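Local coordinates for protein putative transcription regulator (Lactobacillus plantarum, PDB 3K69) that probably binds DNA as a dimer through a winged helix-turn-helix domain and so regulates transcription, though its target genes are not known, at residues V15-L19 / M140-Q144; I18-D22 / L70-L74; Y83-P89 / Q130-Y134. One frame throughout, in Å; residues are numbered along the deposited sequence.

Contact 1. Residues V15-L19 / M140-Q144; sequences VHSIL and MADLQ
The carboxamide of Q144 is the one flat group that touches across these segments. It meets L19 through its nitrogen, with NE2 4.0 Å from L19 CD2. NE2 also donates a hydrogen bond to D22, which accounts for one of its N-H groups. The Q144 and L19 side chains run past each other in opposite directions. The other side-chain contacts are apolar. M140, a selenomethionine, carries the largest share. Its chain bends at chi2 and chi3 (both -63°), which turns CE back onto helix 9-22. There CE lies 3.7 Å from L19 CG and 3.9 Å from I18 CG2. V15 O, which accepts the helix bond from L19 N, is 3.7 Å from M140 CE. V15 and L143 meet tip to tip, with V15 CG1 3.7 Å from L143 CD2. L143 crosses L19 at about a right angle. No hydrogen bond joins the two segments directly. The short helical segments cross at -83°, with axes 11.4 Å apart. Helix 140-148 thus lies across helix 9-22 of the probable winged-helix domain. L79 and L82 of helix 79-86 border the contact, and I116 and T119 of the second subunit also pack on it.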
loop_
_atom_site.group_PDB
_atom_site.type_symbol
_atom_site.label_atom_id
_atom_site.label_comp_id
_atom_site.label_asym_id
_atom_site.label_seq_id
_atom_site.Cartn_x
_atom_site.Cartn_y
_atom_site.Cartn_z
ATOM N N VAL A 15 12.037 -12.883 0.116
ATOM C CA VAL A 15 12.871 -12.665 -1.028
ATOM C C VAL A 15 14.338 -12.882 -0.723
ATOM O O VAL A 15 15.016 -13.652 -1.410
ATOM C CB VAL A 15 12.657 -11.240 -1.627
ATOM C CG1 VAL A 15 13.659 -10.960 -2.687
ATOM C CG2 VAL A 15 11.211 -11.054 -2.198
ATOM N N HIS A 16 14.821 -12.202 0.302
ATOM C CA HIS A 16 16.222 -12.285 0.698
ATOM C C HIS A 16 16.613 -13.745 1.091
ATOM O O HIS A 16 17.680 -14.256 0.690
ATOM C CB HIS A 16 16.472 -11.291 1.828
ATOM C CG HIS A 16 17.902 -10.983 2.064
ATOM N ND1 HIS A 16 18.327 -9.771 2.572
ATOM C CD2 HIS A 16 19.020 -11.728 1.865
ATOM C CE1 HIS A 16 19.646 -9.791 2.683
ATOM N NE2 HIS A 16 20.090 -10.963 2.249
ATOM N N SER A 17 15.726 -14.438 1.819
ATOM C CA SER A 17 16.003 -15.806 2.234
ATOM C C SER A 17 16.075 -16.766 1.038
ATOM O O SER A 17 17.000 -17.594 0.939
ATOM C CB SER A 17 14.963 -16.282 3.271
ATOM O OG SER A 17 15.062 -15.539 4.480
ATOM N N ILE A 18 15.107 -16.663 0.127
ATOM C CA ILE A 18 15.153 -17.447 -1.116
ATOM C C ILE A 18 16.431 -17.174 -1.912
ATOM O O ILE A 18 17.062 -18.104 -2.403
ATOM C CB ILE A 18 13.904 -17.234 -1.993
ATOM C CG1 ILE A 18 12.659 -17.700 -1.209
ATOM C CG2 ILE A 18 14.057 -18.022 -3.310
ATOM C CD1 ILE A 18 11.303 -17.211 -1.767
ATOM N N LEU A 19 16.812 -15.914 -2.054
ATOM C CA LEU A 19 18.045 -15.611 -2.779
ATOM C C LEU A 19 19.275 -16.211 -2.076
ATOM O O LEU A 19 20.172 -16.747 -2.719
ATOM C CB LEU A 19 18.215 -14.117 -2.997
ATOM C CG LEU A 19 17.209 -13.432 -3.919
ATOM C CD1 LEU A 19 17.276 -11.944 -3.628
ATOM C CD2 LEU A 19 17.473 -13.749 -5.352
HETATM N N MSE A 140 10.636 -14.718 -9.318
HETATM C CA MSE A 140 11.882 -14.560 -8.592
HETATM C C MSE A 140 13.096 -14.533 -9.520
HETATM O O MSE A 140 14.108 -13.954 -9.136
HETATM C CB MSE A 140 12.053 -15.689 -7.544
HETATM C CG MSE A 140 11.278 -15.488 -6.240
HETATM SE SE MSE A 140 11.837 -13.897 -5.215
HETATM C CE MSE A 140 13.746 -14.437 -4.834
ATOM N N ALA A 141 13.014 -15.161 -10.713
ATOM C CA ALA A 141 14.094 -15.089 -11.683
ATOM C C ALA A 141 14.219 -13.662 -12.231
ATOM O O ALA A 141 15.300 -13.200 -12.477
ATOM C CB ALA A 141 13.869 -16.113 -12.852
ATOM N N ASP A 142 13.094 -12.980 -12.451
ATOM C CA ASP A 142 13.110 -11.547 -12.818
ATOM C C ASP A 142 13.751 -10.734 -11.703
ATOM O O ASP A 142 14.491 -9.801 -11.960
ATOM C CB ASP A 142 11.693 -11.031 -13.071
ATOM C CG ASP A 142 11.007 -11.737 -14.238
ATOM O OD1 ASP A 142 11.582 -11.733 -15.328
ATOM O OD2 ASP A 142 9.899 -12.297 -14.074
ATOM N N LEU A 143 13.460 -11.076 -10.445
ATOM C CA LEU A 143 13.991 -10.299 -9.338
ATOM C C LEU A 143 15.490 -10.503 -9.242
ATOM O O LEU A 143 16.233 -9.556 -9.073
ATOM C CB LEU A 143 13.284 -10.598 -8.009
ATOM C CG LEU A 143 13.583 -9.658 -6.814
ATOM C CD1 LEU A 143 12.375 -9.575 -5.884
ATOM C CD2 LEU A 143 14.840 -10.072 -6.040
ATOM N N GLN A 144 15.927 -11.732 -9.375
ATOM C CA GLN A 144 17.355 -12.025 -9.441
ATOM C C GLN A 144 18.065 -11.358 -10.608
ATOM O O GLN A 144 19.201 -10.874 -10.448
ATOM C CB GLN A 144 17.581 -13.514 -9.489
ATOM C CG GLN A 144 19.065 -13.870 -9.477
ATOM C CD GLN A 144 19.250 -15.331 -9.201
ATOM O OE1 GLN A 144 18.894 -16.138 -10.030
ATOM N NE2 GLN A 144 19.762 -15.675 -8.030
#

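Contact 2. Residues I18-D22 / L70-L74; sequences ILYLD and LDLAL
L70 and L74 belong to the loop that leaves strand 67-69, the second strand of the probable wing, and both pack on the C-terminal end of helix 9-22. L70 CB rests against L21 CB at 3.8 Å. Its CG is anti to the backbone N (chi1 -175°), and the branch carries CD2 in over the last turn of the helix. CD2 there lies 3.7 Å from D22 CA and 3.7 Å from D22 CB. It also reaches I18 CG2 at 4.1 Å. The two antiparallel strands 59-61 and 67-69 are consistent with the hairpin of a winged helix-turn-helix domain, which fits the family of this protein. The contact therefore ties the exit of this probable wing to helix 9-22. L74 approaches with its branched end. Its CD2 is 3.6 Å from I18 CG2, and I18 and L74 lie alongside each other, pointing opposite ways. L74 CD1 meets L19 CD2, the leucines crossing nearly at right angles. The carboxylate of D22 borders this apolar patch, with OD1 4.0 Å from L74 CG. Its charge is met by a salt bridge from OD1 to R25. R25 also donates to L72 O in the same loop. A water bridges the backbones: L70 N donates to it at 3.1 Å, and it lies 2.9 Å from L21 O.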
loop_
_atom_site.group_PDB
_atom_site.type_symbol
_atom_site.label_atom_id
_atom_site.label_comp_id
_atom_site.label_asym_id
_atom_site.label_seq_id
_atom_site.Cartn_x
_atom_site.Cartn_y
_atom_site.Cartn_z
ATOM N N ILE A 18 15.107 -16.663 0.127
ATOM C CA ILE A 18 15.153 -17.447 -1.116
ATOM C C ILE A 18 16.431 -17.174 -1.912
ATOM O O ILE A 18 17.062 -18.104 -2.403
ATOM C CB ILE A 18 13.904 -17.234 -1.993
ATOM C CG1 ILE A 18 12.659 -17.700 -1.209
ATOM C CG2 ILE A 18 14.057 -18.022 -3.310
ATOM C CD1 ILE A 18 11.303 -17.211 -1.767
ATOM N N LEU A 19 16.812 -15.914 -2.054
ATOM C CA LEU A 19 18.045 -15.611 -2.779
ATOM C C LEU A 19 19.275 -16.211 -2.076
ATOM O O LEU A 19 20.172 -16.747 -2.719
ATOM C CB LEU A 19 18.215 -14.117 -2.997
ATOM C CG LEU A 19 17.209 -13.432 -3.919
ATOM C CD1 LEU A 19 17.276 -11.944 -3.628
ATOM C CD2 LEU A 19 17.473 -13.749 -5.352
ATOM N N TYR A 20 19.289 -16.166 -0.756
ATOM C CA TYR A 20 20.410 -16.685 -0.001
ATOM C C TYR A 20 20.511 -18.195 -0.191
ATOM O O TYR A 20 21.602 -18.730 -0.501
ATOM C CB TYR A 20 20.300 -16.345 1.477
ATOM C CG TYR A 20 21.540 -16.726 2.252
ATOM C CD1 TYR A 20 22.601 -15.820 2.378
ATOM C CD2 TYR A 20 21.680 -17.997 2.828
ATOM C CE1 TYR A 20 23.769 -16.148 3.086
ATOM C CE2 TYR A 20 22.865 -18.344 3.539
ATOM C CZ TYR A 20 23.889 -17.403 3.675
ATOM O OH TYR A 20 25.062 -17.709 4.347
ATOM N N LEU A 21 19.369 -18.870 -0.050
ATOM C CA LEU A 21 19.321 -20.319 -0.247
ATOM C C LEU A 21 19.690 -20.748 -1.698
ATOM O O LEU A 21 20.326 -21.776 -1.890
ATOM C CB LEU A 21 17.973 -20.878 0.202
ATOM C CG LEU A 21 17.690 -20.728 1.716
ATOM C CD1 LEU A 21 16.281 -21.077 2.079
ATOM C CD2 LEU A 21 18.689 -21.482 2.607
ATOM N N ASP A 22 19.314 -19.944 -2.685
ATOM C CA ASP A 22 19.680 -20.171 -4.086
ATOM C C ASP A 22 21.212 -20.117 -4.247
ATOM O O ASP A 22 21.727 -20.767 -5.127
ATOM C CB ASP A 22 19.021 -19.103 -4.986
ATOM C CG ASP A 22 19.414 -19.221 -6.449
ATOM O OD1 ASP A 22 18.928 -20.166 -7.108
ATOM O OD2 ASP A 22 20.184 -18.365 -6.937
ATOM N N LEU A 70 16.895 -24.996 -0.602
ATOM C CA LEU A 70 16.129 -24.693 -1.788
ATOM C C LEU A 70 16.538 -25.699 -2.837
ATOM O O LEU A 70 17.714 -25.819 -3.146
ATOM C CB LEU A 70 16.451 -23.279 -2.280
ATOM C CG LEU A 70 15.646 -22.769 -3.441
ATOM C CD1 LEU A 70 14.162 -22.611 -3.090
ATOM C CD2 LEU A 70 16.245 -21.421 -4.065
ATOM N N ASP A 71 15.554 -26.375 -3.418
ATOM C CA ASP A 71 15.793 -27.263 -4.532
ATOM C C ASP A 71 14.811 -27.038 -5.672
ATOM O O ASP A 71 14.706 -27.880 -6.550
ATOM C CB ASP A 71 15.820 -28.752 -4.099
ATOM C CG ASP A 71 14.502 -29.238 -3.479
ATOM O OD1 ASP A 71 13.456 -28.578 -3.645
ATOM O OD2 ASP A 71 14.500 -30.296 -2.809
ATOM N N LEU A 72 14.124 -25.903 -5.682
ATOM C CA LEU A 72 13.230 -25.543 -6.781
ATOM C C LEU A 72 13.791 -24.305 -7.513
ATOM O O LEU A 72 14.746 -23.664 -7.036
ATOM C CB LEU A 72 11.804 -25.324 -6.267
ATOM C CG LEU A 72 11.146 -26.552 -5.591
ATOM C CD1 LEU A 72 9.928 -26.086 -4.802
ATOM C CD2 LEU A 72 10.729 -27.622 -6.608
ATOM N N ALA A 73 13.210 -24.005 -8.679
ATOM C CA ALA A 73 13.690 -22.940 -9.554
ATOM C C ALA A 73 13.014 -21.633 -9.211
ATOM O O ALA A 73 11.779 -21.590 -9.085
ATOM C CB ALA A 73 13.385 -23.282 -11.023
ATOM N N LEU A 74 13.796 -20.558 -9.136
ATOM C CA LEU A 74 13.281 -19.185 -9.010
ATOM C C LEU A 74 12.303 -18.827 -10.134
ATOM O O LEU A 74 11.352 -18.091 -9.915
ATOM C CB LEU A 74 14.420 -18.163 -9.035
ATOM C CG LEU A 74 15.544 -18.178 -7.979
ATOM C CD1 LEU A 74 16.175 -16.765 -7.814
ATOM C CD2 LEU A 74 15.119 -18.708 -6.640
HETATM O O HOH W 1 19.848 -24.082 -0.172
#

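Contact 3. Residues Y83-P89 / Q130-Y134; sequences YDLTIPP and QYRAY. With DMS (dimethyl sulfoxide), chain C.
R132 reaches from the long helix 111-136 to D84 and to the C-terminal end of helix 79-86. The contact thus joins the helix that follows the probable winged-helix hairpin to the long helix. R132 CG is anti to the carbonyl carbon (chi1 -72°), and the chain then runs extended to NE. CB, CG and CD pass alongside the D84 carboxylate, with CD 3.5 Å from D84 OD1. NE makes a salt bridge with D128 of its own helix. NH1 forms a salt bridge with D84 OD1 at 2.9 Å, on the anti side and well out of the carboxylate plane. NH1 and NH2 both donate to O of I87, the first residue beyond helix 79-86, each at 2.9 Å. The bond from NH1 runs nearly along the C=O axis (164°). The acceptors lie close to the guanidinium plane. P89 CA and Y83 CE1 cover opposite faces, each offset toward the rim, which limits its tilting. A positive group here would suit the negative end of a helix dipole.

Y83 also meets Y131. The edge of Y131 points toward the face of Y83 in an offset T-shaped pair, centroids 5.7 Å apart and planes at 79°. Y131 OH is hydrogen-bonded to Y135 OH. A dimethyl sulfoxide, probably from the crystallisation liquor, has its O 2.4 Å from Y83 OH; so short a distance is doubtful. D84 OD2 accepts from H136. A water lies 2.7 Å from D84 OD1 and also bonds to R132 O.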
loop_
_atom_site.group_PDB
_atom_site.type_symbol
_atom_site.label_atom_id
_atom_site.label_comp_id
_atom_site.label_asym_id
_atom_site.label_seq_id
_atom_site.Cartn_x
_atom_site.Cartn_y
_atom_site.Cartn_z
ATOM N N TYR A 83 4.279 -12.382 -2.772
ATOM C CA TYR A 83 3.797 -11.143 -2.128
ATOM C C TYR A 83 2.475 -11.424 -1.379
ATOM O O TYR A 83 2.311 -11.032 -0.230
ATOM C CB TYR A 83 3.614 -9.984 -3.157
ATOM C CG TYR A 83 3.337 -8.662 -2.479
ATOM C CD1 TYR A 83 2.037 -8.313 -2.078
ATOM C CD2 TYR A 83 4.380 -7.797 -2.163
ATOM C CE1 TYR A 83 1.794 -7.137 -1.387
ATOM C CE2 TYR A 83 4.142 -6.583 -1.461
ATOM C CZ TYR A 83 2.845 -6.273 -1.068
ATOM O OH TYR A 83 2.575 -5.093 -0.386
ATOM N N ASP A 84 1.551 -12.102 -2.060
ATOM C CA ASP A 84 0.244 -12.373 -1.518
ATOM C C ASP A 84 0.341 -13.295 -0.307
ATOM O O ASP A 84 -0.402 -13.118 0.674
ATOM C CB ASP A 84 -0.712 -12.941 -2.577
ATOM C CG ASP A 84 -1.007 -11.969 -3.730
ATOM O OD1 ASP A 84 -0.768 -10.723 -3.645
ATOM O OD2 ASP A 84 -1.468 -12.493 -4.768
ATOM N N LEU A 85 1.275 -14.251 -0.345
ATOM C CA LEU A 85 1.497 -15.130 0.801
ATOM C C LEU A 85 2.086 -14.390 1.994
ATOM O O LEU A 85 1.616 -14.540 3.110
ATOM C CB LEU A 85 2.373 -16.335 0.410
ATOM C CG LEU A 85 2.716 -17.395 1.475
ATOM C CD1 LEU A 85 1.450 -18.117 2.013
ATOM C CD2 LEU A 85 3.768 -18.362 0.881
ATOM N N THR A 86 3.103 -13.590 1.773
ATOM C CA THR A 86 3.809 -12.945 2.862
ATOM C C THR A 86 3.091 -11.706 3.385
ATOM O O THR A 86 3.284 -11.341 4.528
ATOM C CB THR A 86 5.262 -12.599 2.453
ATOM O OG1 THR A 86 5.261 -11.683 1.363
ATOM C CG2 THR A 86 6.040 -13.877 2.062
ATOM N N ILE A 87 2.293 -11.050 2.537
ATOM C CA ILE A 87 1.541 -9.849 2.928
ATOM C C ILE A 87 0.086 -10.089 2.515
ATOM O O ILE A 87 -0.338 -9.605 1.498
ATOM C CB ILE A 87 2.151 -8.541 2.318
ATOM C CG1 ILE A 87 3.611 -8.388 2.754
ATOM C CG2 ILE A 87 1.372 -7.274 2.782
ATOM C CD1 ILE A 87 4.278 -7.207 2.202
ATOM N N PRO A 88 -0.674 -10.878 3.297
ATOM C CA PRO A 88 -2.001 -11.311 2.793
ATOM C C PRO A 88 -2.988 -10.142 2.551
ATOM O O PRO A 88 -2.885 -9.119 3.203
ATOM C CB PRO A 88 -2.517 -12.269 3.891
ATOM C CG PRO A 88 -1.341 -12.571 4.760
ATOM C CD PRO A 88 -0.368 -11.434 4.622
ATOM N N PRO A 89 -3.887 -10.264 1.568
ATOM C CA PRO A 89 -4.834 -9.161 1.312
ATOM C C PRO A 89 -5.679 -8.748 2.548
ATOM O O PRO A 89 -6.164 -9.604 3.270
ATOM C CB PRO A 89 -5.742 -9.717 0.191
ATOM C CG PRO A 89 -4.923 -10.769 -0.486
ATOM C CD PRO A 89 -4.025 -11.358 0.591
ATOM N N GLN A 130 -5.095 -3.814 -8.216
ATOM C CA GLN A 130 -4.237 -3.238 -9.261
ATOM C C GLN A 130 -2.767 -3.231 -8.794
ATOM O O GLN A 130 -1.860 -3.567 -9.550
ATOM C CB GLN A 130 -4.738 -1.851 -9.661
ATOM C CG GLN A 130 -3.784 -1.094 -10.601
ATOM C CD GLN A 130 -4.481 -0.111 -11.538
ATOM O OE1 GLN A 130 -5.586 -0.396 -12.027
ATOM N NE2 GLN A 130 -3.823 1.053 -11.813
ATOM N N TYR A 131 -2.551 -2.943 -7.523
ATOM C CA TYR A 131 -1.215 -3.012 -6.921
ATOM C C TYR A 131 -0.646 -4.408 -6.993
ATOM O O TYR A 131 0.506 -4.614 -7.435
ATOM C CB TYR A 131 -1.260 -2.515 -5.466
ATOM C CG TYR A 131 0.050 -2.562 -4.720
ATOM C CD1 TYR A 131 1.062 -1.713 -5.046
ATOM C CD2 TYR A 131 0.252 -3.444 -3.656
ATOM C CE1 TYR A 131 2.275 -1.731 -4.360
ATOM C CE2 TYR A 131 1.445 -3.487 -2.986
ATOM C CZ TYR A 131 2.469 -2.632 -3.349
ATOM O OH TYR A 131 3.691 -2.632 -2.721
ATOM N N ARG A 132 -1.441 -5.383 -6.552
ATOM C CA ARG A 132 -0.980 -6.757 -6.458
ATOM C C ARG A 132 -0.766 -7.368 -7.838
ATOM O O ARG A 132 0.191 -8.123 -8.015
ATOM C CB ARG A 132 -1.918 -7.581 -5.583
ATOM C CG ARG A 132 -1.814 -7.240 -4.114
ATOM C CD ARG A 132 -2.881 -7.921 -3.261
ATOM N NE ARG A 132 -2.713 -7.467 -1.879
ATOM C CZ ARG A 132 -1.974 -8.084 -0.960
ATOM N NH1 ARG A 132 -1.347 -9.227 -1.228
ATOM N NH2 ARG A 132 -1.880 -7.550 0.250
ATOM N N ALA A 133 -1.583 -6.964 -8.819
ATOM C CA ALA A 133 -1.409 -7.347 -10.252
ATOM C C ALA A 133 0.000 -7.035 -10.753
ATOM O O ALA A 133 0.550 -7.765 -11.577
ATOM C CB ALA A 133 -2.490 -6.642 -11.188
ATOM N N TYR A 134 0.586 -5.949 -10.267
ATOM C CA TYR A 134 1.941 -5.580 -10.689
ATOM C C TYR A 134 2.948 -6.733 -10.442
ATOM O O TYR A 134 3.686 -7.138 -11.357
ATOM C CB TYR A 134 2.426 -4.285 -10.013
ATOM C CG TYR A 134 3.888 -4.030 -10.270
ATOM C CD1 TYR A 134 4.315 -3.556 -11.519
ATOM C CD2 TYR A 134 4.843 -4.372 -9.333
ATOM C CE1 TYR A 134 5.634 -3.385 -11.785
ATOM C CE2 TYR A 134 6.173 -4.167 -9.589
ATOM C CZ TYR A 134 6.560 -3.677 -10.826
ATOM O OH TYR A 134 7.888 -3.503 -11.106
HETATM S S DMS C . 5.736 -3.392 0.234
HETATM O O DMS C . 3.981 -3.416 0.582
HETATM C C1 DMS C . 6.406 -1.724 0.107
HETATM C C2 DMS C . 6.622 -3.935 1.733
HETATM O O HOH W 2 0.899 -9.628 -5.427
#

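Contacts 1 and 2 are buried and share I18 and L19 of helix 9-22. Their centres are 8 Å apart. Contact 1 sets helix 140-148 on that helix, and contact 2 sets the loop after the probable wing on it. The two also touch each other, M140 packing on L74. Both are mainly apolar. Contact 3 is only partly buried and lies about 16 Å, centre to centre, from contact 1. It joins the end of helix 79-86 and the loop after it to helix 111-136 by charge, carbonyl and ring contacts. The second subunit packs on contacts 1 and 3, and reaches contact 2 at L19.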